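Local structure of nuclear import protein MOG1 (Saccharomyces cerevisiae, 1JHS) at residues E7-A12 with I57-L62; F21-T26 with A35-S40; E91-D96 with L107-A112; K103-V108 with L171-V176. The protein binds the small GTPase Gsp1, the yeast Ran, and takes part in nuclear protein import and poly(A)+ mRNA export. The protein carries 1 engineered substitution. All blocks are in the same frame, centred on the assembly; numbering follows the deposited sequence.

Contact 1: E7-A12 with I57-L62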
loop_
_atom_site.group_PDB
_atom_site.type_symbol
_atom_site.label_atom_id
_atom_site.label_comp_id
_atom_site.label_asym_id
_atom_site.label_seq_id
_atom_site.Cartn_x
_atom_site.Cartn_y
_atom_site.Cartn_z
ATOM N N GLU A 7 13.400 -10.036 -0.817
ATOM C CA GLU A 7 14.085 -9.545 -1.999
ATOM C C GLU A 7 13.061 -9.362 -3.103
ATOM O O GLU A 7 12.260 -10.261 -3.369
ATOM C CB GLU A 7 15.133 -10.539 -2.481
ATOM C CG GLU A 7 16.379 -10.558 -1.641
ATOM C CD GLU A 7 17.496 -11.344 -2.307
ATOM O OE1 GLU A 7 17.273 -11.953 -3.389
ATOM O OE2 GLU A 7 18.599 -11.345 -1.752
ATOM N N LEU A 8 13.081 -8.194 -3.738
ATOM C CA LEU A 8 12.151 -7.928 -4.817
ATOM C C LEU A 8 12.906 -7.775 -6.134
ATOM O O LEU A 8 14.092 -7.466 -6.145
ATOM C CB LEU A 8 11.381 -6.625 -4.561
ATOM C CG LEU A 8 10.658 -6.432 -3.230
ATOM C CD1 LEU A 8 9.805 -5.170 -3.349
ATOM C CD2 LEU A 8 9.775 -7.618 -2.913
ATOM N N TYR A 9 12.194 -7.974 -7.236
ATOM C CA TYR A 9 12.783 -7.802 -8.557
ATOM C C TYR A 9 14.143 -8.505 -8.716
ATOM O O TYR A 9 15.162 -7.881 -9.069
ATOM C CB TYR A 9 12.922 -6.301 -8.844
ATOM C CG TYR A 9 11.624 -5.533 -8.666
ATOM C CD1 TYR A 9 11.405 -4.733 -7.538
ATOM C CD2 TYR A 9 10.586 -5.642 -9.601
ATOM C CE1 TYR A 9 10.193 -4.068 -7.345
ATOM C CE2 TYR A 9 9.379 -4.981 -9.423
ATOM C CZ TYR A 9 9.179 -4.189 -8.289
ATOM O OH TYR A 9 7.969 -3.529 -8.121
ATOM N N GLY A 10 14.157 -9.805 -8.456
ATOM C CA GLY A 10 15.396 -10.553 -8.599
ATOM C C GLY A 10 16.477 -10.244 -7.583
ATOM O O GLY A 10 17.593 -10.765 -7.692
ATOM N N GLY A 11 16.167 -9.407 -6.595
ATOM C CA GLY A 11 17.150 -9.063 -5.581
ATOM C C GLY A 11 17.688 -7.653 -5.724
ATOM O O GLY A 11 18.584 -7.247 -4.985
ATOM N N ALA A 12 17.143 -6.896 -6.667
ATOM C CA ALA A 12 17.591 -5.527 -6.886
ATOM C C ALA A 12 17.076 -4.582 -5.791
ATOM O O ALA A 12 17.639 -3.516 -5.567
ATOM C CB ALA A 12 17.107 -5.043 -8.242
ATOM N N ILE A 57 -0.434 -6.789 -0.706
ATOM C CA ILE A 57 0.576 -5.756 -0.874
ATOM C C ILE A 57 1.102 -5.732 -2.310
ATOM O O ILE A 57 1.487 -6.769 -2.846
ATOM C CB ILE A 57 1.793 -6.040 0.062
ATOM C CG1 ILE A 57 1.330 -6.100 1.534
ATOM C CG2 ILE A 57 2.891 -4.978 -0.161
ATOM C CD1 ILE A 57 2.430 -6.628 2.535
ATOM N N ILE A 58 1.111 -4.557 -2.923
ATOM C CA ILE A 58 1.640 -4.427 -4.277
ATOM C C ILE A 58 2.699 -3.325 -4.280
ATOM O O ILE A 58 2.485 -2.257 -3.736
ATOM C CB ILE A 58 0.571 -4.003 -5.311
ATOM C CG1 ILE A 58 -0.498 -5.088 -5.478
ATOM C CG2 ILE A 58 1.276 -3.749 -6.689
ATOM C CD1 ILE A 58 -1.560 -4.713 -6.481
ATOM N N VAL A 59 3.846 -3.607 -4.877
ATOM C CA VAL A 59 4.906 -2.610 -4.997
ATOM C C VAL A 59 4.928 -2.410 -6.495
ATOM O O VAL A 59 4.953 -3.390 -7.253
ATOM C CB VAL A 59 6.275 -3.163 -4.526
ATOM C CG1 VAL A 59 7.352 -2.119 -4.749
ATOM C CG2 VAL A 59 6.211 -3.533 -3.052
ATOM N N ASP A 60 4.910 -1.163 -6.942
ATOM C CA ASP A 60 4.879 -0.913 -8.377
ATOM C C ASP A 60 5.899 0.153 -8.763
ATOM O O ASP A 60 5.931 1.226 -8.166
ATOM C CB ASP A 60 3.492 -0.446 -8.776
ATOM C CG ASP A 60 3.146 -0.801 -10.214
ATOM O OD1 ASP A 60 4.072 -1.135 -10.996
ATOM O OD2 ASP A 60 1.941 -0.747 -10.554
ATOM N N LEU A 61 6.721 -0.153 -9.764
ATOM C CA LEU A 61 7.745 0.791 -10.231
ATOM C C LEU A 61 7.121 1.567 -11.375
ATOM O O LEU A 61 6.913 1.020 -12.469
ATOM C CB LEU A 61 8.970 0.024 -10.716
ATOM C CG LEU A 61 9.594 -0.919 -9.677
ATOM C CD1 LEU A 61 10.820 -1.613 -10.293
ATOM C CD2 LEU A 61 10.023 -0.130 -8.430
ATOM N N LEU A 62 6.812 2.837 -11.123
ATOM C CA LEU A 62 6.155 3.666 -12.118
ATOM C C LEU A 62 7.023 4.827 -12.595
ATOM O O LEU A 62 8.000 5.189 -11.963
ATOM C CB LEU A 62 4.848 4.209 -11.523
ATOM C CG LEU A 62 3.838 3.158 -11.007
ATOM C CD1 LEU A 62 2.617 3.857 -10.385
ATOM C CD2 LEU A 62 3.399 2.281 -12.176
#
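Tyr9 reaches from the turn after strand 4-8 to strand 56-63, its side chain meeting that of Leu61 tip to tip. Followed outward from CB, CG stands anti to the carbonyl carbon (chi1 -53°), and the ring beyond it comes under Leu61, whose CD1 lies 3.7 Å from the ring centroid of Tyr9 and 15° off the normal, a CH-pi contact over one face. At the far end of the ring, Tyr9 CZ meets Leu61 CG at 3.6 Å, while CE1 has Val59 CG1 near the ring plane at 4.3 Å. The tip, Tyr9 OH, is 3.1 Å from Val59 O and 3.4 Å from Leu61 CG; its hydrogen bond goes to Thr33 O, just before strand 34-39. An alanine here would probably leave Thr33 O without this partner and open a gap beneath Leu61 CD1. Beside the ring, Leu8 CD1 touches Val59 CG2 at 4.0 Å, the two side chains crossing at a slant. Leu8 CA is 9.0 Å from Val59 CA: the segments meet through side chains, not by strand pairing. Leu186 also packs on Tyr9 and Leu61, Ala35 of strand 34-39 touches Leu8 and Val59, and strand 138-147 flanks strand 56-63 through Val140 against Leu61.

Contact 2: F21-T26 with A35-S40. Engineered in segment 35-40: Ala35 (natural residue Glu).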
loop_
_atom_site.group_PDB
_atom_site.type_symbol
_atom_site.label_atom_id
_atom_site.label_comp_id
_atom_site.label_asym_id
_atom_site.label_seq_id
_atom_site.Cartn_x
_atom_site.Cartn_y
_atom_site.Cartn_z
ATOM N N PHE A 21 2.871 -14.051 4.644
ATOM C CA PHE A 21 2.514 -13.417 3.375
ATOM C C PHE A 21 3.345 -14.093 2.292
ATOM O O PHE A 21 4.561 -14.214 2.430
ATOM C CB PHE A 21 2.818 -11.913 3.395
ATOM C CG PHE A 21 1.723 -11.080 3.993
ATOM C CD1 PHE A 21 1.362 -11.230 5.330
ATOM C CD2 PHE A 21 1.047 -10.124 3.216
ATOM C CE1 PHE A 21 0.348 -10.446 5.892
ATOM C CE2 PHE A 21 0.036 -9.340 3.773
ATOM C CZ PHE A 21 -0.315 -9.506 5.122
ATOM N N ILE A 22 2.690 -14.540 1.230
ATOM C CA ILE A 22 3.384 -15.226 0.161
ATOM C C ILE A 22 3.588 -14.329 -1.053
ATOM O O ILE A 22 2.775 -13.445 -1.338
ATOM C CB ILE A 22 2.599 -16.487 -0.277
ATOM C CG1 ILE A 22 3.281 -17.152 -1.473
ATOM C CG2 ILE A 22 1.199 -16.107 -0.661
ATOM C CD1 ILE A 22 2.613 -18.455 -1.884
ATOM N N ASP A 23 4.701 -14.569 -1.742
ATOM C CA ASP A 23 5.056 -13.850 -2.953
ATOM C C ASP A 23 4.187 -14.493 -4.034
ATOM O O ASP A 23 4.395 -15.667 -4.375
ATOM C CB ASP A 23 6.545 -14.068 -3.252
ATOM C CG ASP A 23 6.986 -13.431 -4.542
ATOM O OD1 ASP A 23 6.128 -13.082 -5.391
ATOM O OD2 ASP A 23 8.220 -13.303 -4.711
ATOM N N ALA A 24 3.216 -13.744 -4.562
ATOM C CA ALA A 24 2.328 -14.307 -5.564
ATOM C C ALA A 24 3.043 -14.775 -6.824
ATOM O O ALA A 24 2.536 -15.658 -7.515
ATOM C CB ALA A 24 1.213 -13.305 -5.924
ATOM N N SER A 25 4.201 -14.193 -7.140
ATOM C CA SER A 25 4.899 -14.620 -8.355
ATOM C C SER A 25 5.484 -16.026 -8.228
ATOM O O SER A 25 5.989 -16.574 -9.205
ATOM C CB SER A 25 5.980 -13.602 -8.796
ATOM O OG SER A 25 7.051 -13.501 -7.868
ATOM N N THR A 26 5.406 -16.634 -7.048
ATOM C CA THR A 26 5.907 -17.996 -6.914
ATOM C C THR A 26 4.826 -18.956 -7.402
ATOM O O THR A 26 5.059 -20.152 -7.520
ATOM C CB THR A 26 6.263 -18.368 -5.461
ATOM O OG1 THR A 26 5.108 -18.244 -4.609
ATOM C CG2 THR A 26 7.391 -17.474 -4.972
ATOM N N ALA A 35 5.681 -6.211 -7.649
ATOM C CA ALA A 35 5.992 -7.253 -6.684
ATOM C C ALA A 35 4.624 -7.374 -5.951
ATOM O O ALA A 35 4.025 -6.360 -5.590
ATOM C CB ALA A 35 7.108 -6.805 -5.730
ATOM N N VAL A 36 4.109 -8.590 -5.792
ATOM C CA VAL A 36 2.789 -8.802 -5.172
ATOM C C VAL A 36 2.860 -9.836 -4.059
ATOM O O VAL A 36 3.336 -10.955 -4.286
ATOM C CB VAL A 36 1.770 -9.324 -6.231
ATOM C CG1 VAL A 36 0.394 -9.548 -5.598
ATOM C CG2 VAL A 36 1.694 -8.316 -7.417
ATOM N N TYR A 37 2.383 -9.467 -2.868
ATOM C CA TYR A 37 2.356 -10.400 -1.732
ATOM C C TYR A 37 0.926 -10.498 -1.217
ATOM O O TYR A 37 0.221 -9.474 -1.160
ATOM C CB TYR A 37 3.250 -9.898 -0.591
ATOM C CG TYR A 37 4.709 -10.095 -0.875
ATOM C CD1 TYR A 37 5.387 -9.238 -1.738
ATOM C CD2 TYR A 37 5.390 -11.208 -0.367
ATOM C CE1 TYR A 37 6.710 -9.487 -2.107
ATOM C CE2 TYR A 37 6.720 -11.471 -0.731
ATOM C CZ TYR A 37 7.362 -10.600 -1.606
ATOM O OH TYR A 37 8.661 -10.840 -1.997
ATOM N N VAL A 38 0.477 -11.699 -0.867
ATOM C CA VAL A 38 -0.885 -11.829 -0.309
ATOM C C VAL A 38 -0.840 -12.565 1.026
ATOM O O VAL A 38 0.011 -13.455 1.250
ATOM C CB VAL A 38 -1.882 -12.603 -1.225
ATOM C CG1 VAL A 38 -2.171 -11.808 -2.503
ATOM C CG2 VAL A 38 -1.342 -14.007 -1.528
ATOM N N ASN A 39 -1.739 -12.171 1.925
ATOM C CA ASN A 39 -1.790 -12.776 3.249
ATOM C C ASN A 39 -2.298 -14.215 3.064
ATOM O O ASN A 39 -3.444 -14.412 2.639
ATOM C CB ASN A 39 -2.774 -11.991 4.136
ATOM C CG ASN A 39 -2.752 -12.455 5.585
ATOM O OD1 ASN A 39 -2.517 -13.638 5.866
ATOM N ND2 ASN A 39 -3.011 -11.533 6.509
ATOM N N SER A 40 -1.454 -15.205 3.371
ATOM C CA SER A 40 -1.864 -16.611 3.248
ATOM C C SER A 40 -1.991 -17.300 4.615
ATOM O O SER A 40 -1.968 -18.526 4.696
ATOM C CB SER A 40 -0.868 -17.386 2.386
ATOM O OG SER A 40 0.394 -17.400 3.028
HETATM O O HOH W 1 5.652 -10.659 -6.776
HETATM O O HOH W 2 8.980 -10.758 -4.663
#
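Phe21 and Asn39 face each other as a non-hydrogen-bonded pair of the antiparallel hairpin formed by strands 21-23 and 34-39. Asn39 CB lies over one face of the Phe21 ring, 3.9 Å from its centroid, and the amide plane is turned 35° from the ring. Asn39 ND2 is bonded onward to Glu55 OE1 and Ala52 O, which ties the amide down beside the ring. On the same sheet face, Asp23 CA sits over the Tyr37 ring in a second CH-pi contact, 28° off the normal. Between these pairs, Ile22 and Val38 exchange backbone bonds, N to O, in both directions. Their side chains run side by side on the other face, where Ile22 CG2 and Val38 CG2 approach to 3.4 Å, tighter than usual for two carbons; both methyls stand between backbone N and carbonyl carbon. Ala24 N to Val36 O, 2.8 Å, is the last direct backbone bond. Beyond it the pairing gives way to water: one water donates to Asp23 OD1 and accepts from Val36 N, and a second joins Asp23 OD2 to Tyr37 OH. The strand ends here in an Asx turn, Asp23 OD1 taking Ser25 N at 2.8 Å and Ser25 OG from one face of the carboxylate. With both oxygens so engaged, Asp23 is probably held as a carboxylate, and it links the turn to the neighbouring strand partly through solvent.

Contact 3: E91-D96 with L107-A112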
loop_
_atom_site.group_PDB
_atom_site.type_symbol
_atom_site.label_atom_id
_atom_site.label_comp_id
_atom_site.label_asym_id
_atom_site.label_seq_id
_atom_site.Cartn_x
_atom_site.Cartn_y
_atom_site.Cartn_z
ATOM N N GLU A 91 -10.704 10.189 0.850
ATOM C CA GLU A 91 -10.123 10.986 1.914
ATOM C C GLU A 91 -8.924 10.284 2.517
ATOM O O GLU A 91 -8.835 9.043 2.506
ATOM C CB GLU A 91 -11.163 11.314 2.986
ATOM C CG GLU A 91 -11.720 10.171 3.807
ATOM C CD GLU A 91 -12.775 10.675 4.825
ATOM O OE1 GLU A 91 -13.241 9.868 5.663
ATOM O OE2 GLU A 91 -13.136 11.876 4.777
ATOM N N ALA A 92 -7.979 11.085 2.996
ATOM C CA ALA A 92 -6.790 10.545 3.622
ATOM C C ALA A 92 -7.109 10.429 5.101
ATOM O O ALA A 92 -7.259 11.452 5.774
ATOM C CB ALA A 92 -5.603 11.494 3.394
ATOM N N LEU A 93 -7.240 9.199 5.598
ATOM C CA LEU A 93 -7.528 8.970 7.013
ATOM C C LEU A 93 -6.303 9.278 7.866
ATOM O O LEU A 93 -6.424 9.647 9.035
ATOM C CB LEU A 93 -7.947 7.519 7.259
ATOM C CG LEU A 93 -9.133 6.999 6.447
ATOM C CD1 LEU A 93 -9.520 5.627 6.938
ATOM C CD2 LEU A 93 -10.299 7.960 6.567
ATOM N N GLN A 94 -5.128 9.085 7.275
ATOM C CA GLN A 94 -3.857 9.353 7.936
ATOM C C GLN A 94 -2.862 9.755 6.841
ATOM O O GLN A 94 -2.988 9.312 5.698
ATOM C CB GLN A 94 -3.352 8.095 8.654
ATOM C CG GLN A 94 -2.179 8.371 9.570
ATOM C CD GLN A 94 -2.339 7.694 10.911
ATOM O OE1 GLN A 94 -3.447 7.354 11.310
ATOM N NE2 GLN A 94 -1.241 7.523 11.622
ATOM N N GLU A 95 -1.899 10.614 7.174
ATOM C CA GLU A 95 -0.904 11.016 6.179
ATOM C C GLU A 95 0.343 11.584 6.836
ATOM O O GLU A 95 0.269 12.224 7.878
ATOM C CB GLU A 95 -1.480 12.035 5.193
ATOM C CG GLU A 95 -1.927 13.355 5.823
ATOM C CD GLU A 95 -2.453 14.339 4.786
ATOM O OE1 GLU A 95 -1.647 15.114 4.218
ATOM O OE2 GLU A 95 -3.679 14.330 4.528
ATOM N N ASP A 96 1.490 11.338 6.218
ATOM C CA ASP A 96 2.749 11.832 6.755
ATOM C C ASP A 96 3.841 11.982 5.696
ATOM O O ASP A 96 3.945 11.183 4.767
ATOM C CB ASP A 96 3.325 10.871 7.802
ATOM C CG ASP A 96 2.470 10.752 9.053
ATOM O OD1 ASP A 96 1.721 9.751 9.184
ATOM O OD2 ASP A 96 2.551 11.654 9.916
ATOM N N LEU A 107 -3.224 6.579 4.607
ATOM C CA LEU A 107 -4.277 5.562 4.513
ATOM C C LEU A 107 -5.383 6.313 3.756
ATOM O O LEU A 107 -5.687 7.462 4.072
ATOM C CB LEU A 107 -4.807 5.169 5.885
ATOM C CG LEU A 107 -3.939 4.318 6.797
ATOM C CD1 LEU A 107 -4.745 4.097 8.072
ATOM C CD2 LEU A 107 -3.605 2.984 6.136
ATOM N N VAL A 108 -5.995 5.658 2.790
ATOM C CA VAL A 108 -6.994 6.298 1.941
ATOM C C VAL A 108 -8.287 5.494 1.899
ATOM O O VAL A 108 -8.257 4.272 1.978
ATOM C CB VAL A 108 -6.405 6.413 0.514
ATOM C CG1 VAL A 108 -7.487 6.789 -0.504
ATOM C CG2 VAL A 108 -5.267 7.469 0.536
ATOM N N MET A 109 -9.414 6.195 1.773
ATOM C CA MET A 109 -10.699 5.519 1.728
ATOM C C MET A 109 -11.647 6.294 0.834
ATOM O O MET A 109 -11.711 7.533 0.884
ATOM C CB MET A 109 -11.300 5.448 3.134
ATOM C CG MET A 109 -12.562 4.580 3.258
ATOM S SD MET A 109 -13.159 4.637 4.993
ATOM C CE MET A 109 -13.361 6.344 5.134
ATOM N N GLU A 110 -12.366 5.558 -0.003
ATOM C CA GLU A 110 -13.348 6.159 -0.900
ATOM C C GLU A 110 -14.458 6.774 -0.051
ATOM O O GLU A 110 -14.833 6.200 0.977
ATOM C CB GLU A 110 -13.982 5.065 -1.780
ATOM C CG GLU A 110 -15.381 5.416 -2.335
ATOM C CD GLU A 110 -15.945 4.308 -3.197
ATOM O OE1 GLU A 110 -15.311 4.002 -4.226
ATOM O OE2 GLU A 110 -17.014 3.740 -2.846
ATOM N N VAL A 111 -14.961 7.940 -0.452
ATOM C CA VAL A 111 -16.111 8.511 0.244
ATOM C C VAL A 111 -17.233 8.707 -0.783
ATOM O O VAL A 111 -18.388 8.905 -0.415
ATOM C CB VAL A 111 -15.783 9.844 0.988
ATOM C CG1 VAL A 111 -14.851 9.543 2.159
ATOM C CG2 VAL A 111 -15.201 10.891 0.044
ATOM N N ALA A 112 -16.891 8.640 -2.070
ATOM C CA ALA A 112 -17.895 8.760 -3.126
ATOM C C ALA A 112 -17.490 7.952 -4.355
ATOM O O ALA A 112 -16.290 7.830 -4.658
ATOM C CB ALA A 112 -18.116 10.221 -3.513
#
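A beta bulge interrupts the hairpin of strands 87-99 and 103-113 at the edge of the seven-stranded antiparallel sheet, and the contact runs through it. Before the bulge, Glu91 and Met109 form a hydrogen-bonded pair: Glu91 N gives to Met109 O at 2.8 Å, and Met109 N returns a bond to Glu91 O. Ala92 then faces Val108 as a non-hydrogen-bonded pair, and the register slips by one residue, so that Gln94 rather than Leu93 is paired with Leu107. The evidence is in the bonds on Leu107, whose O takes Leu93 N at 2.8 Å while its N goes to Gln94 O at 3.0 Å. In the latter the donor stands above the carbonyl plane of Gln94, 36° out of it. Around the bulge the chain turns a corner at Leu93 and Gln94, and Leu93 CB comes 4.2 Å from Leu107 CB. Leu161, in a loop, packs on Leu93, Gln94 and Leu107, and helix 163-178 reaches Leu107 through Cys165 and Tyr169. On the opposite face, Val108 meets Trp74, Val78 and Thr82 of helix 70-83, so the hairpin has helices on both sides. Glu91 and Met109 lie alongside each other, pointing the same way, and Glu91 crosses Val111 at about a right angle, its CG and CD both 3.6 Å from Val111 CG1. Met109 bends at its last torsion (chi3 57°), which brings the methyl CE up to both Glu91 OE1, at 3.6 Å, and Leu93 CD2, at 3.7 Å.

Contact 4: K103-V108 with L171-V176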
loop_
_atom_site.group_PDB
_atom_site.type_symbol
_atom_site.label_atom_id
_atom_site.label_comp_id
_atom_site.label_asym_id
_atom_site.label_seq_id
_atom_site.Cartn_x
_atom_site.Cartn_y
_atom_site.Cartn_z
ATOM N N LYS A 103 9.646 10.680 0.359
ATOM C CA LYS A 103 8.809 9.617 0.922
ATOM C C LYS A 103 7.573 10.131 1.625
ATOM O O LYS A 103 7.672 10.914 2.566
ATOM C CB LYS A 103 9.624 8.770 1.896
ATOM C CG LYS A 103 10.841 8.108 1.266
ATOM C CD LYS A 103 11.693 7.368 2.299
ATOM C CE LYS A 103 12.766 6.536 1.597
ATOM N NZ LYS A 103 13.545 5.712 2.593
ATOM N N PHE A 104 6.415 9.653 1.161
ATOM C CA PHE A 104 5.131 10.070 1.712
ATOM C C PHE A 104 4.250 8.846 1.916
ATOM O O PHE A 104 4.249 7.939 1.077
ATOM C CB PHE A 104 4.461 11.048 0.732
ATOM C CG PHE A 104 3.369 11.859 1.358
ATOM C CD1 PHE A 104 3.644 13.101 1.909
ATOM C CD2 PHE A 104 2.069 11.348 1.439
ATOM C CE1 PHE A 104 2.638 13.851 2.549
ATOM C CE2 PHE A 104 1.054 12.084 2.068
ATOM C CZ PHE A 104 1.346 13.340 2.625
ATOM N N THR A 105 3.503 8.821 3.026
ATOM C CA THR A 105 2.611 7.703 3.332
ATOM C C THR A 105 1.225 8.181 3.812
ATOM O O THR A 105 1.093 9.272 4.361
ATOM C CB THR A 105 3.199 6.806 4.464
ATOM O OG1 THR A 105 3.380 7.586 5.662
ATOM C CG2 THR A 105 4.542 6.244 4.055
ATOM N N GLY A 106 0.210 7.339 3.613
ATOM C CA GLY A 106 -1.124 7.675 4.080
ATOM C C GLY A 106 -2.066 6.482 3.953
ATOM O O GLY A 106 -1.710 5.472 3.330
ATOM N N LEU A 107 -3.224 6.579 4.607
ATOM C CA LEU A 107 -4.277 5.562 4.513
ATOM C C LEU A 107 -5.383 6.313 3.756
ATOM O O LEU A 107 -5.687 7.462 4.072
ATOM C CB LEU A 107 -4.807 5.169 5.885
ATOM C CG LEU A 107 -3.939 4.318 6.797
ATOM C CD1 LEU A 107 -4.745 4.097 8.072
ATOM C CD2 LEU A 107 -3.605 2.984 6.136
ATOM N N VAL A 108 -5.995 5.658 2.790
ATOM C CA VAL A 108 -6.994 6.298 1.941
ATOM C C VAL A 108 -8.287 5.494 1.899
ATOM O O VAL A 108 -8.257 4.272 1.978
ATOM C CB VAL A 108 -6.405 6.413 0.514
ATOM C CG1 VAL A 108 -7.487 6.789 -0.504
ATOM C CG2 VAL A 108 -5.267 7.469 0.536
ATOM N N LEU A 171 2.846 -1.098 9.192
ATOM C CA LEU A 171 3.544 -1.945 8.212
ATOM C C LEU A 171 3.997 -1.099 7.033
ATOM O O LEU A 171 5.141 -1.185 6.595
ATOM C CB LEU A 171 2.613 -3.062 7.714
ATOM C CG LEU A 171 3.039 -3.816 6.455
ATOM C CD1 LEU A 171 4.381 -4.528 6.684
ATOM C CD2 LEU A 171 1.951 -4.842 6.094
ATOM N N LEU A 172 3.090 -0.272 6.526
ATOM C CA LEU A 172 3.388 0.584 5.372
ATOM C C LEU A 172 4.612 1.455 5.651
ATOM O O LEU A 172 5.532 1.552 4.824
ATOM C CB LEU A 172 2.185 1.469 5.052
ATOM C CG LEU A 172 2.334 2.337 3.784
ATOM C CD1 LEU A 172 2.250 1.455 2.514
ATOM C CD2 LEU A 172 1.212 3.409 3.787
ATOM N N GLN A 173 4.634 2.093 6.816
ATOM C CA GLN A 173 5.760 2.939 7.163
ATOM C C GLN A 173 7.050 2.136 7.319
ATOM O O GLN A 173 8.124 2.598 6.923
ATOM C CB GLN A 173 5.420 3.769 8.406
ATOM C CG GLN A 173 4.352 4.841 8.078
ATOM C CD GLN A 173 4.303 6.011 9.048
ATOM O OE1 GLN A 173 4.253 5.816 10.276
ATOM N NE2 GLN A 173 4.296 7.251 8.499
ATOM N N GLU A 174 6.955 0.929 7.878
ATOM C CA GLU A 174 8.159 0.086 8.020
ATOM C C GLU A 174 8.693 -0.329 6.643
ATOM O O GLU A 174 9.905 -0.405 6.448
ATOM C CB GLU A 174 7.877 -1.157 8.871
ATOM C CG GLU A 174 7.503 -0.824 10.333
ATOM C CD GLU A 174 7.550 -2.035 11.257
ATOM O OE1 GLU A 174 7.081 -1.912 12.414
ATOM O OE2 GLU A 174 8.063 -3.110 10.845
ATOM N N MET A 175 7.795 -0.607 5.694
ATOM C CA MET A 175 8.220 -0.963 4.343
ATOM C C MET A 175 8.974 0.200 3.711
ATOM O O MET A 175 9.978 0.008 2.999
ATOM C CB MET A 175 7.009 -1.311 3.472
ATOM C CG MET A 175 6.307 -2.611 3.908
ATOM S SD MET A 175 5.079 -3.082 2.673
ATOM C CE MET A 175 6.150 -3.639 1.300
ATOM N N VAL A 176 8.505 1.413 3.979
ATOM C CA VAL A 176 9.158 2.597 3.426
ATOM C C VAL A 176 10.518 2.820 4.068
ATOM O O VAL A 176 11.506 3.091 3.372
ATOM C CB VAL A 176 8.275 3.840 3.638
ATOM C CG1 VAL A 176 9.065 5.140 3.343
ATOM C CG2 VAL A 176 7.046 3.731 2.736
#
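Helix-on-sheet packing joins helix 163-178 to strand 103-113 of the central antiparallel sheet, the segment axes 9.0 Å apart at closest approach and running nearly opposite ways, at 162°. Thr105 carries the stronger of the two polar contacts. Its OG1 stands between backbone N and carbonyl carbon (chi1 60°) and accepts a bond from Gln173 NE2 at 3.0 Å, the side chains crossing at about a right angle; OG1 is also bonded to Tyr169 OH, one helical turn earlier. The methyl branch does the apolar work, with Thr105 CG2 3.8 Å from Val176 CG2. An alanine here would probably leave Gln173 NE2 and Tyr169 OH without their shared partner and open a gap beside Val176 CG2. Leu172 CD2 packs 4.0 Å from Thr105 CB and 3.6 Å from Gly106 O. At the other end, the extended Lys103 chain slides past Val176 in the opposite direction, its CD 3.6 Å from Val176 CG1, and NZ makes a weak hydrogen bond to Val176 O at 3.4 Å. The helix lies against strand 138-147, where Leu172 meets Ile142 and Ile144, while on the far side of the sheet Phe104 packs against Trp74, Leu70 and Lys71 of helix 70-83.

Contact 4 is the buried one, centred about 7 Å from the chain centre; the other three are only partly buried and lie 12 to 14 Å out. Contacts 2 and 3 are hairpins at the two outer edges of the same seven-stranded sheet, about 25 Å apart between centres, and both rest on backbone bonds, one fraying into water, the other shifted by a bulge. Contacts 1 and 4 instead join separate elements through side chains. Strand pairing links contact 1 to contact 2, through 56-63 beside 34-39, whereas contacts 3 and 4 share Leu107 and Val108. Ile57 against Leu171 and Met175 connects contact 1 with contact 4.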